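Local coordinates for penicillin binding protein 2X (Streptococcus thermophilus, PDB 5U47) that probably cross-links peptidoglycan strands as a transpeptidase of the cell-division machinery and is thought to be inactivated by beta-lactams that acylate its active-site serine, at residues Gly147-Ser151 / Gln227-Glu231; Leu183-Thr187 / Ile213-Ile218; Thr384-Met388 / Glu434-Ile438; Phe437-Val441 / Ser579-Ser584; Arg450-Glu455 / Arg610-Pro616. The protein carries 1 engineered substitution. All blocks are in the same frame, centred on the assembly; numbering follows the deposited sequence.

Contact 1 of 5, residues Gly147-Ser151 / Gln227-Glu231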
# COMPACT_ATOMS: atom_id res chain seq x y z
N GLY A 147 4.73 -15.99 6.75
CA GLY A 147 5.98 -16.16 5.98
C GLY A 147 6.05 -15.25 4.74
O GLY A 147 6.05 -14.01 4.87
N THR A 148 6.13 -15.87 3.55
CA THR A 148 6.15 -15.14 2.27
C THR A 148 4.71 -14.76 1.92
O THR A 148 3.95 -15.56 1.34
CB THR A 148 6.82 -15.98 1.18
OG1 THR A 148 8.15 -16.31 1.62
CG2 THR A 148 6.88 -15.22 -0.11
N PHE A 149 4.34 -13.55 2.30
CA PHE A 149 2.96 -13.08 2.23
C PHE A 149 2.98 -11.56 2.28
O PHE A 149 3.29 -10.99 3.33
CB PHE A 149 2.21 -13.67 3.45
CG PHE A 149 0.77 -13.23 3.60
CD1 PHE A 149 0.45 -11.99 4.11
CD2 PHE A 149 -0.26 -14.12 3.32
CE1 PHE A 149 -0.88 -11.60 4.27
CE2 PHE A 149 -1.59 -13.76 3.49
CZ PHE A 149 -1.89 -12.50 3.98
N ALA A 150 2.66 -10.92 1.16
CA ALA A 150 2.65 -9.43 1.05
C ALA A 150 3.82 -8.83 1.79
O ALA A 150 3.68 -7.82 2.49
CB ALA A 150 1.37 -8.90 1.61
N SER A 151 4.99 -9.42 1.61
CA SER A 151 6.14 -9.03 2.42
C SER A 151 6.58 -7.59 2.25
O SER A 151 6.74 -6.86 3.25
CB SER A 151 7.30 -10.00 2.19
OG SER A 151 6.95 -11.28 2.68
N GLN A 227 -4.86 -13.41 -0.71
CA GLN A 227 -3.43 -13.09 -0.77
C GLN A 227 -2.58 -14.35 -0.88
O GLN A 227 -1.66 -14.40 -1.68
CB GLN A 227 -3.01 -12.29 0.45
CG GLN A 227 -1.53 -11.89 0.47
CD GLN A 227 -1.20 -10.73 -0.47
OE1 GLN A 227 -1.93 -9.73 -0.54
NE2 GLN A 227 -0.07 -10.82 -1.15
N THR A 228 -2.89 -15.36 -0.06
CA THR A 228 -2.17 -16.65 -0.06
C THR A 228 -2.25 -17.30 -1.43
O THR A 228 -1.26 -17.77 -1.97
CB THR A 228 -2.71 -17.59 1.06
OG1 THR A 228 -2.48 -16.97 2.32
CG2 THR A 228 -2.02 -18.95 1.07
N PHE A 229 -3.43 -17.25 -2.01
CA PHE A 229 -3.66 -17.80 -3.33
C PHE A 229 -2.89 -17.02 -4.39
O PHE A 229 -2.30 -17.62 -5.28
CB PHE A 229 -5.16 -17.79 -3.60
CG PHE A 229 -5.56 -18.54 -4.80
CD1 PHE A 229 -5.87 -19.89 -4.72
CD2 PHE A 229 -5.66 -17.91 -6.02
CE1 PHE A 229 -6.25 -20.59 -5.84
CE2 PHE A 229 -6.03 -18.59 -7.14
CZ PHE A 229 -6.32 -19.94 -7.06
N LEU A 230 -2.87 -15.68 -4.28
CA LEU A 230 -2.12 -14.85 -5.22
C LEU A 230 -0.61 -15.16 -5.20
O LEU A 230 0.03 -15.19 -6.27
CB LEU A 230 -2.32 -13.35 -4.91
CG LEU A 230 -1.49 -12.37 -5.74
CD1 LEU A 230 -1.82 -12.50 -7.20
CD2 LEU A 230 -1.71 -10.95 -5.28
N GLU A 231 -0.05 -15.37 -4.01
CA GLU A 231 1.39 -15.66 -3.86
C GLU A 231 1.76 -16.94 -4.62
O GLU A 231 2.76 -16.98 -5.34
CB GLU A 231 1.80 -15.80 -2.37
CG GLU A 231 1.61 -14.56 -1.49
CD GLU A 231 2.65 -13.44 -1.66
OE1 GLU A 231 3.79 -13.73 -2.07
OE2 GLU A 231 2.34 -12.25 -1.34
O HOH W 1 5.48 -11.55 -0.77

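Contact 2 of 5, residues Leu183-Thr187 / Ile213-Ile218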
# COMPACT_ATOMS: atom_id res chain seq x y z
N LEU A 183 0.92 5.11 14.84
CA LEU A 183 -0.24 4.39 15.37
C LEU A 183 0.14 3.07 16.05
O LEU A 183 -0.36 2.73 17.13
CB LEU A 183 -1.26 4.12 14.25
CG LEU A 183 -1.92 5.36 13.64
CD1 LEU A 183 -2.63 5.03 12.34
CD2 LEU A 183 -2.88 5.95 14.64
N LEU A 184 1.04 2.32 15.42
CA LEU A 184 1.42 1.01 15.92
C LEU A 184 2.19 1.04 17.23
O LEU A 184 2.11 0.10 18.01
CB LEU A 184 2.25 0.27 14.87
CG LEU A 184 1.46 -0.21 13.66
CD1 LEU A 184 2.40 -0.63 12.54
CD2 LEU A 184 0.54 -1.36 14.04
N THR A 185 2.94 2.12 17.45
CA THR A 185 3.78 2.28 18.60
C THR A 185 2.98 2.84 19.75
O THR A 185 2.31 3.87 19.62
CB THR A 185 4.95 3.25 18.30
OG1 THR A 185 5.68 2.75 17.18
CG2 THR A 185 5.89 3.38 19.50
N GLY A 186 3.04 2.16 20.87
CA GLY A 186 2.29 2.63 22.02
C GLY A 186 3.03 3.76 22.71
O GLY A 186 4.01 4.30 22.19
N THR A 187 2.56 4.13 23.89
CA THR A 187 3.22 5.14 24.68
C THR A 187 4.11 4.37 25.62
O THR A 187 3.65 3.50 26.37
CB THR A 187 2.20 6.01 25.44
OG1 THR A 187 1.32 6.61 24.48
CG2 THR A 187 2.89 7.10 26.28
N ILE A 213 1.44 2.06 27.40
CA ILE A 213 0.09 1.99 26.80
C ILE A 213 0.24 1.32 25.42
O ILE A 213 0.98 1.82 24.59
CB ILE A 213 -0.54 3.38 26.65
CG1 ILE A 213 -0.68 4.06 28.03
CG2 ILE A 213 -1.91 3.30 25.96
CD1 ILE A 213 -1.03 5.53 27.94
N ASP A 214 -0.44 0.21 25.21
CA ASP A 214 -0.32 -0.55 23.96
C ASP A 214 -0.58 0.29 22.71
O ASP A 214 -1.38 1.21 22.72
CB ASP A 214 -1.31 -1.72 23.93
CG ASP A 214 -1.02 -2.79 24.98
OD1 ASP A 214 0.02 -2.75 25.67
OD2 ASP A 214 -1.84 -3.72 25.07
N GLY A 215 0.09 -0.07 21.62
CA GLY A 215 -0.14 0.58 20.35
C GLY A 215 -1.51 0.18 19.82
O GLY A 215 -2.14 -0.74 20.33
N LYS A 216 -1.98 0.89 18.81
CA LYS A 216 -3.27 0.58 18.21
C LYS A 216 -3.11 -0.55 17.21
O LYS A 216 -2.04 -0.74 16.64
CB LYS A 216 -3.85 1.84 17.56
CG LYS A 216 -4.22 2.90 18.59
CD LYS A 216 -4.65 4.19 17.96
CE LYS A 216 -5.03 5.23 19.01
NZ LYS A 216 -5.43 6.53 18.37
N ASN A 217 -4.15 -1.34 17.06
CA ASN A 217 -4.11 -2.42 16.07
C ASN A 217 -4.58 -1.88 14.71
O ASN A 217 -5.44 -0.98 14.63
CB ASN A 217 -4.99 -3.59 16.51
CG ASN A 217 -4.48 -4.28 17.76
OD1 ASN A 217 -3.28 -4.29 18.06
ND2 ASN A 217 -5.39 -4.85 18.50
N ILE A 218 -4.00 -2.42 13.64
CA ILE A 218 -4.36 -2.01 12.28
C ILE A 218 -4.90 -3.19 11.53
O ILE A 218 -4.21 -4.19 11.41
CB ILE A 218 -3.13 -1.45 11.52
CG1 ILE A 218 -2.54 -0.24 12.24
CG2 ILE A 218 -3.49 -1.09 10.09
CD1 ILE A 218 -3.40 0.99 12.21

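Contact 3 of 5, residues Thr384-Met388 / Glu434-Ile438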
# COMPACT_ATOMS: atom_id res chain seq x y z
N THR A 384 -0.70 9.74 -4.81
CA THR A 384 -2.00 9.42 -4.22
C THR A 384 -2.09 9.89 -2.75
O THR A 384 -3.16 10.26 -2.27
CB THR A 384 -2.32 7.91 -4.29
OG1 THR A 384 -1.47 7.16 -3.40
CG2 THR A 384 -2.16 7.39 -5.73
N ARG A 385 -0.95 9.89 -2.06
CA ARG A 385 -0.88 10.21 -0.63
C ARG A 385 -1.84 9.28 0.12
O ARG A 385 -2.51 9.69 1.06
CB ARG A 385 -1.22 11.67 -0.37
CG ARG A 385 -0.48 12.61 -1.30
CD ARG A 385 -0.60 14.03 -0.84
NE ARG A 385 0.07 14.95 -1.76
CZ ARG A 385 -0.52 15.74 -2.66
NH1 ARG A 385 -1.84 15.80 -2.79
NH2 ARG A 385 0.24 16.52 -3.42
N PHE A 386 -1.84 8.01 -0.28
CA PHE A 386 -2.77 7.04 0.26
C PHE A 386 -2.43 6.49 1.65
O PHE A 386 -3.25 5.78 2.22
CB PHE A 386 -3.12 5.92 -0.75
CG PHE A 386 -2.10 4.84 -0.90
CD1 PHE A 386 -0.74 5.09 -0.96
CD2 PHE A 386 -2.54 3.52 -1.16
CE1 PHE A 386 0.16 4.07 -1.18
CE2 PHE A 386 -1.64 2.50 -1.37
CZ PHE A 386 -0.29 2.78 -1.37
N GLY A 387 -1.26 6.84 2.18
CA GLY A 387 -0.89 6.48 3.53
C GLY A 387 0.51 5.98 3.71
O GLY A 387 0.99 5.93 4.83
N MET A 388 1.18 5.59 2.64
CA MET A 388 2.53 5.07 2.76
C MET A 388 3.56 6.19 2.69
O MET A 388 3.33 7.20 2.02
CB MET A 388 2.84 4.09 1.64
CG MET A 388 2.05 2.81 1.67
SD MET A 388 2.45 1.73 3.06
CE MET A 388 1.51 0.27 2.61
N GLU A 434 -9.94 6.82 -4.08
CA GLU A 434 -8.60 6.74 -3.51
C GLU A 434 -8.34 5.26 -3.14
O GLU A 434 -9.14 4.66 -2.41
CB GLU A 434 -8.53 7.61 -2.26
CG GLU A 434 -7.19 7.63 -1.54
CD GLU A 434 -6.12 8.46 -2.23
OE1 GLU A 434 -6.23 8.82 -3.43
OE2 GLU A 434 -5.12 8.73 -1.54
N PRO A 435 -7.23 4.67 -3.62
CA PRO A 435 -6.91 3.33 -3.19
C PRO A 435 -6.68 3.34 -1.67
O PRO A 435 -6.12 4.31 -1.15
CB PRO A 435 -5.62 3.00 -3.95
CG PRO A 435 -5.68 3.88 -5.15
CD PRO A 435 -6.26 5.16 -4.62
N GLN A 436 -7.14 2.28 -0.99
CA GLN A 436 -7.05 2.15 0.47
C GLN A 436 -6.49 0.80 0.85
O GLN A 436 -6.82 -0.22 0.22
CB GLN A 436 -8.43 2.27 1.12
CG GLN A 436 -9.05 3.65 1.04
CD GLN A 436 -10.44 3.72 1.64
OE1 GLN A 436 -11.14 2.70 1.80
NE2 GLN A 436 -10.87 4.93 1.97
N PHE A 437 -5.69 0.81 1.92
CA PHE A 437 -5.11 -0.39 2.48
C PHE A 437 -5.40 -0.53 3.99
O PHE A 437 -5.05 -1.55 4.58
CB PHE A 437 -3.58 -0.50 2.19
CG PHE A 437 -2.76 0.63 2.78
CD1 PHE A 437 -2.33 0.58 4.09
CD2 PHE A 437 -2.42 1.73 2.01
CE1 PHE A 437 -1.59 1.62 4.63
CE2 PHE A 437 -1.67 2.78 2.53
CZ PHE A 437 -1.26 2.72 3.85
N ILE A 438 -6.05 0.48 4.59
CA ILE A 438 -6.45 0.41 6.02
C ILE A 438 -7.96 0.31 6.12
O ILE A 438 -8.69 1.18 5.61
CB ILE A 438 -6.06 1.66 6.83
CG1 ILE A 438 -4.56 1.92 6.71
CG2 ILE A 438 -6.47 1.51 8.30
CD1 ILE A 438 -4.13 3.27 7.24
O HOH W 2 -6.18 5.85 1.29
O HOH W 3 -5.49 3.30 3.20

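Contact 4 of 5, residues Phe437-Val441 / Ser579-Ser584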
# COMPACT_ATOMS: atom_id res chain seq x y z
N PHE A 437 -5.69 0.81 1.92
CA PHE A 437 -5.11 -0.39 2.48
C PHE A 437 -5.40 -0.53 3.99
O PHE A 437 -5.05 -1.55 4.58
CB PHE A 437 -3.58 -0.50 2.19
CG PHE A 437 -2.76 0.63 2.78
CD1 PHE A 437 -2.33 0.58 4.09
CD2 PHE A 437 -2.42 1.73 2.01
CE1 PHE A 437 -1.59 1.62 4.63
CE2 PHE A 437 -1.67 2.78 2.53
CZ PHE A 437 -1.26 2.72 3.85
N ILE A 438 -6.05 0.48 4.59
CA ILE A 438 -6.45 0.41 6.02
C ILE A 438 -7.96 0.31 6.12
O ILE A 438 -8.69 1.18 5.61
CB ILE A 438 -6.06 1.66 6.83
CG1 ILE A 438 -4.56 1.92 6.71
CG2 ILE A 438 -6.47 1.51 8.30
CD1 ILE A 438 -4.13 3.27 7.24
N LYS A 439 -8.42 -0.73 6.80
CA LYS A 439 -9.84 -0.96 7.00
C LYS A 439 -10.30 -0.38 8.33
O LYS A 439 -11.37 0.19 8.44
CB LYS A 439 -10.13 -2.47 7.03
CG LYS A 439 -11.59 -2.89 7.19
CD LYS A 439 -12.39 -2.67 5.90
CE LYS A 439 -12.89 -1.24 5.70
NZ LYS A 439 -12.97 -0.84 4.25
N GLN A 440 -9.49 -0.59 9.36
CA GLN A 440 -9.85 -0.12 10.70
C GLN A 440 -8.62 0.05 11.55
O GLN A 440 -7.68 -0.73 11.45
CB GLN A 440 -10.80 -1.14 11.37
CG GLN A 440 -11.29 -0.78 12.75
CD GLN A 440 -12.20 -1.85 13.34
OE1 GLN A 440 -11.73 -2.72 14.03
NE2 GLN A 440 -13.52 -1.79 13.04
N VAL A 441 -8.65 1.08 12.40
CA VAL A 441 -7.61 1.36 13.39
C VAL A 441 -8.35 1.18 14.72
O VAL A 441 -9.38 1.83 14.95
CB VAL A 441 -7.10 2.80 13.27
CG1 VAL A 441 -6.04 3.10 14.34
CG2 VAL A 441 -6.56 3.07 11.87
N SER A 579 -15.72 -7.39 6.81
CA SER A 579 -14.51 -7.17 7.56
C SER A 579 -14.97 -6.94 9.00
O SER A 579 -16.15 -7.16 9.33
CB SER A 579 -13.77 -5.95 7.01
OG SER A 579 -14.60 -4.80 7.03
N VAL A 580 -14.06 -6.48 9.86
CA VAL A 580 -14.42 -6.12 11.23
C VAL A 580 -15.44 -4.96 11.26
O VAL A 580 -16.02 -4.69 12.31
CB VAL A 580 -13.20 -5.76 12.11
CG1 VAL A 580 -12.38 -7.01 12.42
CG2 VAL A 580 -12.34 -4.68 11.46
N SER A 581 -15.64 -4.28 10.12
CA SER A 581 -16.65 -3.21 9.98
C SER A 581 -18.03 -3.72 10.40
O SER A 581 -18.75 -3.04 11.13
CB SER A 581 -16.76 -2.71 8.53
OG SER A 581 -15.52 -2.23 8.03
N GLU A 582 -18.39 -4.92 9.91
CA GLU A 582 -19.65 -5.60 10.28
C GLU A 582 -19.45 -6.24 11.66
O GLU A 582 -19.02 -7.39 11.77
CB GLU A 582 -20.06 -6.66 9.24
CG GLU A 582 -20.66 -6.12 7.93
CD GLU A 582 -19.67 -5.37 7.04
OE1 GLU A 582 -18.44 -5.57 7.18
OE2 GLU A 582 -20.13 -4.59 6.18
N GLY A 583 -19.79 -5.47 12.69
CA GLY A 583 -19.61 -5.87 14.09
C GLY A 583 -19.05 -4.70 14.90
O GLY A 583 -19.04 -4.76 16.13
N SER A 584 -18.60 -3.65 14.20
CA SER A 584 -18.03 -2.44 14.82
C SER A 584 -18.90 -1.17 14.67
O SER A 584 -18.52 -0.10 15.14
CB SER A 584 -16.64 -2.16 14.23
OG SER A 584 -15.73 -3.21 14.51

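Contact 5 of 5, residues Arg450-Glu455 / Arg610-Pro616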
# COMPACT_ATOMS: atom_id res chain seq x y z
N ARG A 450 -11.92 3.30 14.57
CA ARG A 450 -12.16 4.20 13.43
C ARG A 450 -12.15 3.26 12.24
O ARG A 450 -11.15 2.57 12.01
CB ARG A 450 -11.09 5.27 13.29
CG ARG A 450 -11.24 6.34 14.34
CD ARG A 450 -10.10 7.33 14.36
NE ARG A 450 -10.12 8.28 13.25
CZ ARG A 450 -10.88 9.39 13.19
NH1 ARG A 450 -11.73 9.70 14.15
NH2 ARG A 450 -10.79 10.19 12.13
N THR A 451 -13.27 3.22 11.52
CA THR A 451 -13.47 2.30 10.40
C THR A 451 -13.63 3.04 9.07
O THR A 451 -14.38 4.02 8.98
CB THR A 451 -14.67 1.39 10.71
OG1 THR A 451 -14.46 0.78 12.00
CG2 THR A 451 -14.82 0.28 9.65
N ALA A 452 -12.93 2.56 8.04
CA ALA A 452 -12.89 3.21 6.73
C ALA A 452 -14.10 2.98 5.85
O ALA A 452 -14.80 1.98 5.98
CB ALA A 452 -11.64 2.79 5.97
N LYS A 453 -14.36 3.96 4.99
CA LYS A 453 -15.37 3.90 3.94
C LYS A 453 -14.68 4.50 2.71
O LYS A 453 -13.66 5.20 2.83
CB LYS A 453 -16.64 4.69 4.28
CG LYS A 453 -17.48 4.12 5.43
CD LYS A 453 -18.65 5.05 5.74
CE LYS A 453 -19.47 4.59 6.93
NZ LYS A 453 -20.27 3.36 6.64
N LYS A 454 -15.25 4.25 1.53
CA LYS A 454 -14.65 4.72 0.29
C LYS A 454 -14.48 6.25 0.23
O LYS A 454 -15.28 6.99 0.80
CB LYS A 454 -15.46 4.25 -0.92
CG LYS A 454 -16.74 5.00 -1.16
CD LYS A 454 -17.51 4.39 -2.32
CE LYS A 454 -18.77 5.21 -2.59
NZ LYS A 454 -19.55 4.52 -3.64
N GLU A 455 -13.45 6.68 -0.47
CA GLU A 455 -13.12 8.09 -0.64
C GLU A 455 -13.20 8.48 -2.12
O GLU A 455 -12.35 8.09 -2.93
CB GLU A 455 -11.72 8.36 -0.08
CG GLU A 455 -11.33 9.84 -0.12
CD GLU A 455 -9.90 10.14 0.35
OE1 GLU A 455 -9.14 9.22 0.74
OE2 GLU A 455 -9.53 11.35 0.33
N ARG A 610 -4.88 10.47 6.15
CA ARG A 610 -5.45 9.20 5.64
C ARG A 610 -5.11 7.99 6.51
O ARG A 610 -5.90 7.06 6.60
CB ARG A 610 -5.05 8.92 4.18
CG ARG A 610 -5.69 9.89 3.22
CD ARG A 610 -5.70 9.35 1.81
NE ARG A 610 -6.46 10.25 0.98
CZ ARG A 610 -5.98 11.30 0.33
NH1 ARG A 610 -4.69 11.62 0.36
NH2 ARG A 610 -6.83 12.05 -0.38
N GLN A 611 -3.94 8.00 7.14
CA GLN A 611 -3.60 6.93 8.09
C GLN A 611 -4.60 6.89 9.25
O GLN A 611 -4.83 5.83 9.85
CB GLN A 611 -2.20 7.14 8.64
CG GLN A 611 -1.13 7.00 7.56
CD GLN A 611 0.24 7.43 8.02
OE1 GLN A 611 0.41 7.95 9.12
NE2 GLN A 611 1.23 7.22 7.16
N ASN A 612 -5.18 8.06 9.54
CA ASN A 612 -6.15 8.23 10.59
C ASN A 612 -7.59 8.24 10.06
O ASN A 612 -8.51 8.63 10.77
CB ASN A 612 -5.81 9.48 11.42
CG ASN A 612 -4.52 9.30 12.20
OD1 ASN A 612 -4.53 8.74 13.31
ND2 ASN A 612 -3.39 9.73 11.61
N LEU A 613 -7.74 7.79 8.82
CA LEU A 613 -9.02 7.64 8.16
C LEU A 613 -9.79 8.93 7.84
O LEU A 613 -11.00 8.90 7.61
CB LEU A 613 -9.87 6.59 8.89
CG LEU A 613 -9.16 5.24 9.10
CD1 LEU A 613 -10.17 4.22 9.57
CD2 LEU A 613 -8.52 4.74 7.81
N VAL A 614 -9.09 10.03 7.78
CA VAL A 614 -9.67 11.29 7.36
C VAL A 614 -9.53 11.32 5.83
O VAL A 614 -8.65 10.63 5.28
CB VAL A 614 -8.95 12.46 8.03
CG1 VAL A 614 -9.46 13.80 7.54
CG2 VAL A 614 -9.12 12.34 9.54
N HIS A 615 -10.42 12.05 5.15
CA HIS A 615 -10.40 12.15 3.67
C HIS A 615 -10.08 13.59 3.30
O HIS A 615 -10.99 14.40 3.08
CB HIS A 615 -11.75 11.74 3.04
CG HIS A 615 -12.10 10.29 3.22
ND1 HIS A 615 -13.33 9.78 2.86
CD2 HIS A 615 -11.41 9.26 3.77
CE1 HIS A 615 -13.35 8.49 3.12
NE2 HIS A 615 -12.20 8.14 3.67
N PRO A 616 -8.78 13.93 3.23
CA PRO A 616 -8.40 15.28 2.92
C PRO A 616 -8.45 15.60 1.44
O PRO A 616 -8.29 14.70 0.61
CB PRO A 616 -6.95 15.34 3.40
CG PRO A 616 -6.44 13.97 3.15
CD PRO A 616 -7.60 13.06 3.40
O HOH W 4 -10.86 13.37 -0.33

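Contact 1 of 5, residues Gly147-Ser151 / Gln227-Glu231
Phe149 and Ala150 pack against Gln227 and Glu231 in a buried loop-to-helix contact. The loop 147-151 lies in the sequence range of the dimerisation domain and leads into helix 151-154. The other side is one face of helix 224-241. One hydrogen bond joins the segments: Ala150 N donates to Glu231 OE2 at 2.8 Å, nearly straight at 165°. Ala150 is the N-cap residue of helix 151-154, so the carboxylate holds the loop exactly where that helix begins. The N-H comes from above the carboxylate plane. Gln227 NE2, one helical turn back, donates to the same oxygen at 2.8 Å, close to that plane on the anti side. Thr262 OG1 also bonds OE2, and Arg264 forms a salt bridge with OE1. A buried acid with these partners is probably ionised. A water accepts from Ser151 N and lies 3.0 Å from Glu231 OE1, to which it can donate.

The apolar part is a CH-pi contact. Gln227 CG sits over the centre of the Phe149 ring, 3.6 Å from its centroid. CG of Phe149 is anti to the backbone N (chi1 177°), which sends the ring back along the helix, over Gln227. Thr228 OG1 lies at the ring edge, 3.5 Å from Phe149 CE2, and its own hydrogen bond goes to Ala224 O. Gln227 NE2 also bonds Thr261 O. Strand 258-264 thus flanks the contact, while helix 558-572 covers Phe229 and Leu230 of helix 224-241.

Contact 2 of 5, residues Leu183-Thr187 / Ile213-Ile218
Residues 183-187 leave the end of helix 181-184 and run antiparallel to 213-218, which leads into strand 217-220. Three backbone hydrogen bonds join them. Thr187 and Ile213 form a single antiparallel beta bridge, a hydrogen-bonded pair. Thr187 N donates to Ile213 O at 2.9 Å, and Ile213 N returns a straighter bond to Thr187 O at 2.8 Å. At the other end Lys216 N donates to Leu183 O at 3.0 Å, so the strand approach is tied to a carbonyl of the last helical turn.

Between these bonds the backbones come very close. The CA atoms of Gly186 and Gly215 are only 3.6 Å apart. Each glycine turns a CA-H to a carbonyl opposite: Gly215 CA lies 3.3 Å from Leu184 O, and Gly186 CA lies 3.0 Å from Ile213 O. At this spacing neither glycine has room for a side chain facing the other chain.

The side chains meet at the two ends. Thr187 CB and Ile213 CB pack beside each other at the bridge. At the helix end Leu183 and Leu184 lie across Ile218, each at about a right angle to it. Ile218 CG1 is anti to the carbonyl carbon (chi1 -60°), which brings it within 3.7 Å of Leu184 CD2 and its CD1 to Leu183 CD1. The extended Lys216 chain runs past Leu183, CD by its CD2. Ile35 also packs on Leu184, and Val441 on Ile218, within the mixed sheet of strand 217-220. Lys216 O is buried here without a hydrogen-bond partner, and Leu184 CD2 lies 3.7 Å from it.

Contact 3 of 5, residues Thr384-Met388 / Glu434-Ile438
Residues 384-388 and 434-438 are both irregular, and their backbones pass at 6.5 Å between the CA atoms of Phe386 and Gln436. Phe386 and Phe437 form a T-shaped pair. The edge of Phe437 points at the face of Phe386, with centroids 5.0 Å apart and planes at 81°. Both CB atoms point across the contact, and CG lies between the backbone N and the carbonyl carbon in each residue (chi1 79° in Phe386).

Met388 covers one face of Phe437. Its CE sits over the ring centre, 3.9 Å from the centroid, and SD lies obliquely beside it in a Met-aromatic contact. The opposite face carries a water toward its rim; this water accepts from Phe437 N at 2.8 Å. A second water donates to both Phe386 O and Pro435 O, bridging the two backbones. Pro435 O also lies at the edge of the Phe386 ring, 3.7 Å from Phe386 CD2. Gly387 packs against the rim of Phe437.

Glu434 OE2 lies 2.6 Å from Thr384 O. At this separation the glutamate is probably protonated.

The contact is buried near the centre of the chain, and both segments belong to the transpeptidase domain by sequence. Val417 of helix 416-427 backs Phe386 and Pro435, and Leu176 of helix 175-179 packs on Met388 and Phe437. Arg610 and Gln611 of helix 602-611 bond to Arg385 O and Gly387 O.

Contact 4 of 5, residues Phe437-Val441 / Ser579-Ser584
A single hydrogen bond crosses from strand 438-443 to the loop 579-584, which lies between helix 574-577 and helix 602-611: Gln440 NE2 donates to Ser584 OG at 3.0 Å and 156°. Ser584 OG lies close to the amide plane. CG of Gln440 is anti to the backbone N (chi1 -178°) and the chain is extended beyond it, which carries the amide straight out from the strand. NE2 also bonds Thr451 OG1 of the adjacent strand 448-451. Ser584 OG in turn donates to Val580 O at 2.7 Å, so the hydroxyl accepts from the amide and donates to the carbonyl. Ser584 is poorly ordered, so this end is less certain.

Packing contacts fill the rest. Val580 CG2 rests against the Gln440 amide, 3.3 Å from OE1. The bent Lys439 chain lies over Ser579 and Ser581, with CD 3.3 Å from Ser579 OG and CE 3.7 Å from Ser581 OG. The charged end goes on to a salt bridge with Glu257.

Bonds within the loop shape the surface that receives these groups. Ser579 OG accepts from Ser581 N in an ST turn, and it also accepts a hydrogen bond from Ser581 OG at 2.9 Å. On the strand side Lys439 and Gln440 both face Tyr219, a classic beta bulge. Two successive residues can therefore direct their side chains at the loop.

The chemistry is polar and light: one bond between neutral groups, aliphatic lysine carbons on serines, and the lysine charge paired outside. The loop is held against the sheet without any salt bridge between the two segments.

Contact 5 of 5, residues Arg450-Glu455 / Arg610-Pro616
Glu455 and Arg610 form a salt bridge between the transpeptidase domain and the first PASTA domain. Arg610 grips the carboxylate side-on. NE donates at 2.9 Å to Glu455 OE1, which accepts through its syn lone pair, and NH2 donates to OE2, also at 2.9 Å. The carboxylate and guanidinium planes are nearly coplanar, 29° apart. The extended Glu455 chain, CG anti to the backbone N (chi1 -176°), carries the carboxylate past the His615 ring to the edge of the Arg610 guanidinium.

A second arginine works on the backbone. Arg450 NE and NH2 both donate to Asn612 O, at 3.0 and 3.1 Å, with the oxygen in the guanidinium plane. Arg450 NH1 bonds Thr590 O and Ile636 O. Asn612 O lies where helix 602-611 ends in a Schellman motif, with Leu613 as the positive-phi C-prime residue.

Stacking and apolar contacts complete the interface. Glu455 CB sits over the centre of the His615 ring, 3.6 Å from the centroid, in a CH-pi contact. The carboxylate plane is almost parallel to the ring, 6° off. Leu613 packs against the strand end: its CD2 meets Ala452 CB, and its CD1 lies close to Arg450 O. At the ring edge, His615 CE1 comes within 3.3 Å of Lys453 O.

Contacts 1 and 3 are the most buried; contacts 2, 4 and 5 lie partly open. The last three reach one mixed sheet. Strands 217-220 and 438-443 are neighbours, and Ile218 touches Val441 between contacts 2 and 4. Strand 448-451 pairs with 438-443, joining contact 4 to contact 5 through a probable hydrogen bond between Lys439 O and Ala452 N. Contact 3 shares Phe437 and Ile438 with contact 4 and meets contact 5 through Gly387 with Gln611 and Gln436 with Lys453. Contact 1 stands apart, about 8 Å at nearest atoms from contact 3. Chemistry follows place: a buried carboxylate in 1, backbone pairing in 2, aromatics in 3, neutral polar groups in 4, arginines in 5.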